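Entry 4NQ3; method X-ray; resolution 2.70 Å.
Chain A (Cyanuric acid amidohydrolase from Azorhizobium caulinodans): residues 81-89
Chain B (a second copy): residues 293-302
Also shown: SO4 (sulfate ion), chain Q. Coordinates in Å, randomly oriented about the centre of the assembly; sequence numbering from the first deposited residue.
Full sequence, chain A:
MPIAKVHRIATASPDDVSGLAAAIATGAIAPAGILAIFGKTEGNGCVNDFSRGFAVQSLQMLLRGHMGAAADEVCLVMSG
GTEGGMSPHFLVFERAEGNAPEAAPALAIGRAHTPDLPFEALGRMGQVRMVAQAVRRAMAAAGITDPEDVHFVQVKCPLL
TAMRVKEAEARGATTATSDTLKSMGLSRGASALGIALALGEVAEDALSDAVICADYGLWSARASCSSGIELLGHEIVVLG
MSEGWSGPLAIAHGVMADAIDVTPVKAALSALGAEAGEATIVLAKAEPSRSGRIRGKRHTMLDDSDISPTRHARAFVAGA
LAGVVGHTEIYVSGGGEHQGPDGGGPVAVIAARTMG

Chain A 81-89: GTEGGMSPH
Chain B (293-302) RIRGKRHTML

Two waters bridge the stretches, which share 407 Å² of surface but few direct polar contacts. Water 1 accepts from Thr B300 N (2.6 Å) and lies 2.6 Å from Met A86 O and 3.1 Å from Thr A82 O; water 2 lies 2.7 Å from Gly A85 O and 3.1 Å from Lys B297 O. Water 1 thus joins chain A carbonyls to a chain B amide, and water 2 lies between carbonyls of both copies.

Chain A 81-89 is irregular up to His A89. A type II' turn from Glu A83 to Met A86 is closed by Met A86 N to Glu A83 O (3.1 Å), with Gly A84 at phi/psi 58/-137, a positive phi that favours glycine, and Gly A85 at -97/3. Chain B forms a hairpin: strands 293-294 and 297-298 flank a type I' turn, Arg B295 (50/49) and Gly B296 (89/-21, where a CB would jam against the preceding carbonyl O), closed by Lys B297 N to Ile B294 O (3.0 Å) and Ile B294 N to Lys B297 O (2.7 Å). At its tip Gly B296 N donates to sulfate O1 (2.8 Å).

The segments run antiparallel: Ser A87 CA lies 5.1 Å from His B299 CA, and Gly A84 CA 6.7 Å from Met B301 CA. Ser A87 (t, -103/120) points toward chain B, placing its OG 2.9 Å from Arg B298 O. Gly A85 leaves room for Ile B294 (m, t), whose CD1 packs 4.1 Å from Gly A85 CA; an ideal CB would lie 2.8 Å from that methyl, a clash. Met B301, a selenomethionine (m, t, m), brings CG to 3.2 Å from Gly A84 O.

Arg B298 (chi 117°, t, 140°, 103°) starts sideways, but its end comes nearer; Pro A88 (-58/131) covers one guanidinium face, its CG 3.5 Å from Arg B298 NH2 and 3.7 Å from Thr B300 CG2. Thr B300 (p, -115/9) also sets OG1 3.2 Å from Thr A82 O, while Thr A82 (p, -124/70) packs OG1 3.6 Å from Thr B300 CG2.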

# COMPACT_ATOMS: atom_id res chain seq x y z
N GLY A 81 -11.62 -7.79 -1.55
CA GLY A 81 -11.12 -6.89 -2.57
C GLY A 81 -12.23 -6.16 -3.30
O GLY A 81 -12.81 -6.70 -4.25
N THR A 82 -12.55 -4.94 -2.85
CA THR A 82 -13.57 -4.14 -3.51
C THR A 82 -12.97 -2.79 -3.91
O THR A 82 -13.34 -1.75 -3.38
CB THR A 82 -14.81 -3.94 -2.61
OG1 THR A 82 -14.47 -3.08 -1.51
CG2 THR A 82 -15.31 -5.26 -2.06
N GLU A 83 -12.08 -2.83 -4.90
CA GLU A 83 -11.34 -1.65 -5.31
C GLU A 83 -12.18 -0.80 -6.24
O GLU A 83 -13.27 -1.21 -6.64
CB GLU A 83 -10.03 -2.05 -5.99
CG GLU A 83 -9.02 -2.75 -5.06
CD GLU A 83 -9.34 -4.24 -4.82
OE1 GLU A 83 -10.31 -4.77 -5.41
OE2 GLU A 83 -8.59 -4.91 -4.05
N GLY A 84 -11.67 0.38 -6.58
CA GLY A 84 -12.44 1.25 -7.43
C GLY A 84 -13.76 1.55 -6.76
O GLY A 84 -13.82 1.80 -5.56
N GLY A 85 -14.84 1.53 -7.53
CA GLY A 85 -16.13 1.88 -6.98
C GLY A 85 -16.92 0.65 -6.59
O GLY A 85 -18.07 0.77 -6.16
N MSE A 86 -16.32 -0.52 -6.74
CA MSE A 86 -17.03 -1.78 -6.51
C MSE A 86 -17.65 -1.79 -5.12
O MSE A 86 -16.99 -1.42 -4.16
CB MSE A 86 -16.10 -2.97 -6.69
CG MSE A 86 -16.83 -4.29 -6.71
SE MSE A 86 -15.58 -5.69 -7.14
CE MSE A 86 -14.00 -4.57 -7.47
N SER A 87 -18.91 -2.21 -5.03
CA SER A 87 -19.72 -2.06 -3.82
C SER A 87 -19.89 -3.36 -3.01
O SER A 87 -20.44 -4.35 -3.51
CB SER A 87 -21.08 -1.51 -4.22
OG SER A 87 -21.95 -1.41 -3.12
N PRO A 88 -19.44 -3.36 -1.75
CA PRO A 88 -19.53 -4.55 -0.90
C PRO A 88 -20.95 -5.07 -0.71
O PRO A 88 -21.85 -4.30 -0.35
CB PRO A 88 -18.94 -4.07 0.43
CG PRO A 88 -18.06 -2.94 0.05
CD PRO A 88 -18.73 -2.26 -1.09
N HIS A 89 -21.13 -6.37 -0.92
CA HIS A 89 -22.44 -7.01 -0.81
C HIS A 89 -22.39 -8.52 -0.62
O HIS A 89 -21.35 -9.15 -0.80
CB HIS A 89 -23.26 -6.71 -2.05
CG HIS A 89 -22.67 -7.28 -3.29
ND1 HIS A 89 -21.58 -6.71 -3.92
CD2 HIS A 89 -22.98 -8.39 -4.00
CE1 HIS A 89 -21.27 -7.43 -4.98
NE2 HIS A 89 -22.10 -8.45 -5.06
N ARG B 293 -21.14 7.15 -2.21
CA ARG B 293 -22.00 6.28 -3.00
C ARG B 293 -21.85 6.55 -4.48
O ARG B 293 -21.55 7.67 -4.88
CB ARG B 293 -23.46 6.44 -2.59
CG ARG B 293 -23.69 6.42 -1.09
CD ARG B 293 -25.16 6.29 -0.69
NE ARG B 293 -25.30 6.03 0.75
CZ ARG B 293 -25.50 4.83 1.30
NH1 ARG B 293 -25.58 3.73 0.56
NH2 ARG B 293 -25.60 4.72 2.62
N ILE B 294 -22.05 5.52 -5.30
CA ILE B 294 -22.28 5.69 -6.73
C ILE B 294 -23.66 5.11 -7.06
O ILE B 294 -23.90 3.93 -6.85
CB ILE B 294 -21.24 4.99 -7.58
CG1 ILE B 294 -19.85 5.53 -7.26
CG2 ILE B 294 -21.57 5.16 -9.04
CD1 ILE B 294 -18.75 4.85 -8.08
N ARG B 295 -24.56 5.97 -7.54
CA ARG B 295 -25.93 5.59 -7.89
C ARG B 295 -26.59 4.81 -6.77
O ARG B 295 -27.14 3.73 -6.99
CB ARG B 295 -25.96 4.80 -9.19
CG ARG B 295 -25.29 5.55 -10.31
CD ARG B 295 -25.51 4.92 -11.65
NE ARG B 295 -24.83 5.69 -12.70
CZ ARG B 295 -24.76 5.32 -13.97
NH1 ARG B 295 -25.35 4.19 -14.38
NH2 ARG B 295 -24.10 6.06 -14.84
N GLY B 296 -26.48 5.34 -5.56
CA GLY B 296 -27.12 4.76 -4.39
C GLY B 296 -26.28 3.74 -3.64
O GLY B 296 -26.51 3.50 -2.46
N LYS B 297 -25.29 3.17 -4.33
CA LYS B 297 -24.49 2.06 -3.79
C LYS B 297 -23.21 2.54 -3.13
O LYS B 297 -22.46 3.36 -3.70
CB LYS B 297 -24.15 1.07 -4.91
CG LYS B 297 -25.35 0.52 -5.64
CD LYS B 297 -26.16 -0.32 -4.68
CE LYS B 297 -27.42 -0.85 -5.35
NZ LYS B 297 -27.09 -1.72 -6.51
N ARG B 298 -22.94 2.05 -1.92
CA ARG B 298 -21.77 2.55 -1.21
C ARG B 298 -20.48 2.07 -1.88
O ARG B 298 -20.45 0.98 -2.45
CB ARG B 298 -21.82 2.12 0.25
CG ARG B 298 -20.71 1.21 0.68
CD ARG B 298 -20.67 1.10 2.21
NE ARG B 298 -20.37 -0.27 2.58
CZ ARG B 298 -19.18 -0.70 3.00
NH1 ARG B 298 -18.17 0.15 3.14
NH2 ARG B 298 -19.02 -1.99 3.28
N HIS B 299 -19.45 2.91 -1.84
CA HIS B 299 -18.12 2.54 -2.33
C HIS B 299 -17.14 2.72 -1.20
O HIS B 299 -17.51 3.26 -0.17
CB HIS B 299 -17.71 3.37 -3.54
CG HIS B 299 -17.50 4.82 -3.23
ND1 HIS B 299 -16.50 5.27 -2.39
CD2 HIS B 299 -18.15 5.92 -3.66
CE1 HIS B 299 -16.55 6.58 -2.32
NE2 HIS B 299 -17.55 7.01 -3.07
N THR B 300 -15.91 2.25 -1.36
CA THR B 300 -15.01 2.23 -0.21
C THR B 300 -13.78 3.13 -0.32
O THR B 300 -12.91 3.06 0.54
CB THR B 300 -14.51 0.80 0.07
OG1 THR B 300 -13.63 0.38 -0.96
CG2 THR B 300 -15.68 -0.14 0.14
N MSE B 301 -13.74 3.97 -1.36
CA MSE B 301 -12.54 4.73 -1.73
C MSE B 301 -12.10 5.75 -0.68
O MSE B 301 -10.90 5.99 -0.51
CB MSE B 301 -12.77 5.45 -3.08
CG MSE B 301 -12.78 4.51 -4.28
SE MSE B 301 -13.35 5.28 -5.98
CE MSE B 301 -15.09 5.98 -5.45
N LEU B 302 -13.06 6.34 0.03
CA LEU B 302 -12.76 7.38 1.01
C LEU B 302 -12.39 6.83 2.38
O LEU B 302 -12.06 7.58 3.28
CB LEU B 302 -13.95 8.32 1.15
CG LEU B 302 -14.21 9.08 -0.14
CD1 LEU B 302 -15.35 10.02 0.04
CD2 LEU B 302 -12.98 9.84 -0.53
S SO4 Q . -26.25 9.21 -5.45
O1 SO4 Q . -25.51 7.95 -5.34
O2 SO4 Q . -26.92 9.27 -6.75
O3 SO4 Q . -25.30 10.32 -5.32
O4 SO4 Q . -27.24 9.27 -4.38
O HOH W 1 -15.45 0.48 -3.24
O HOH W 2 -20.30 2.21 -5.61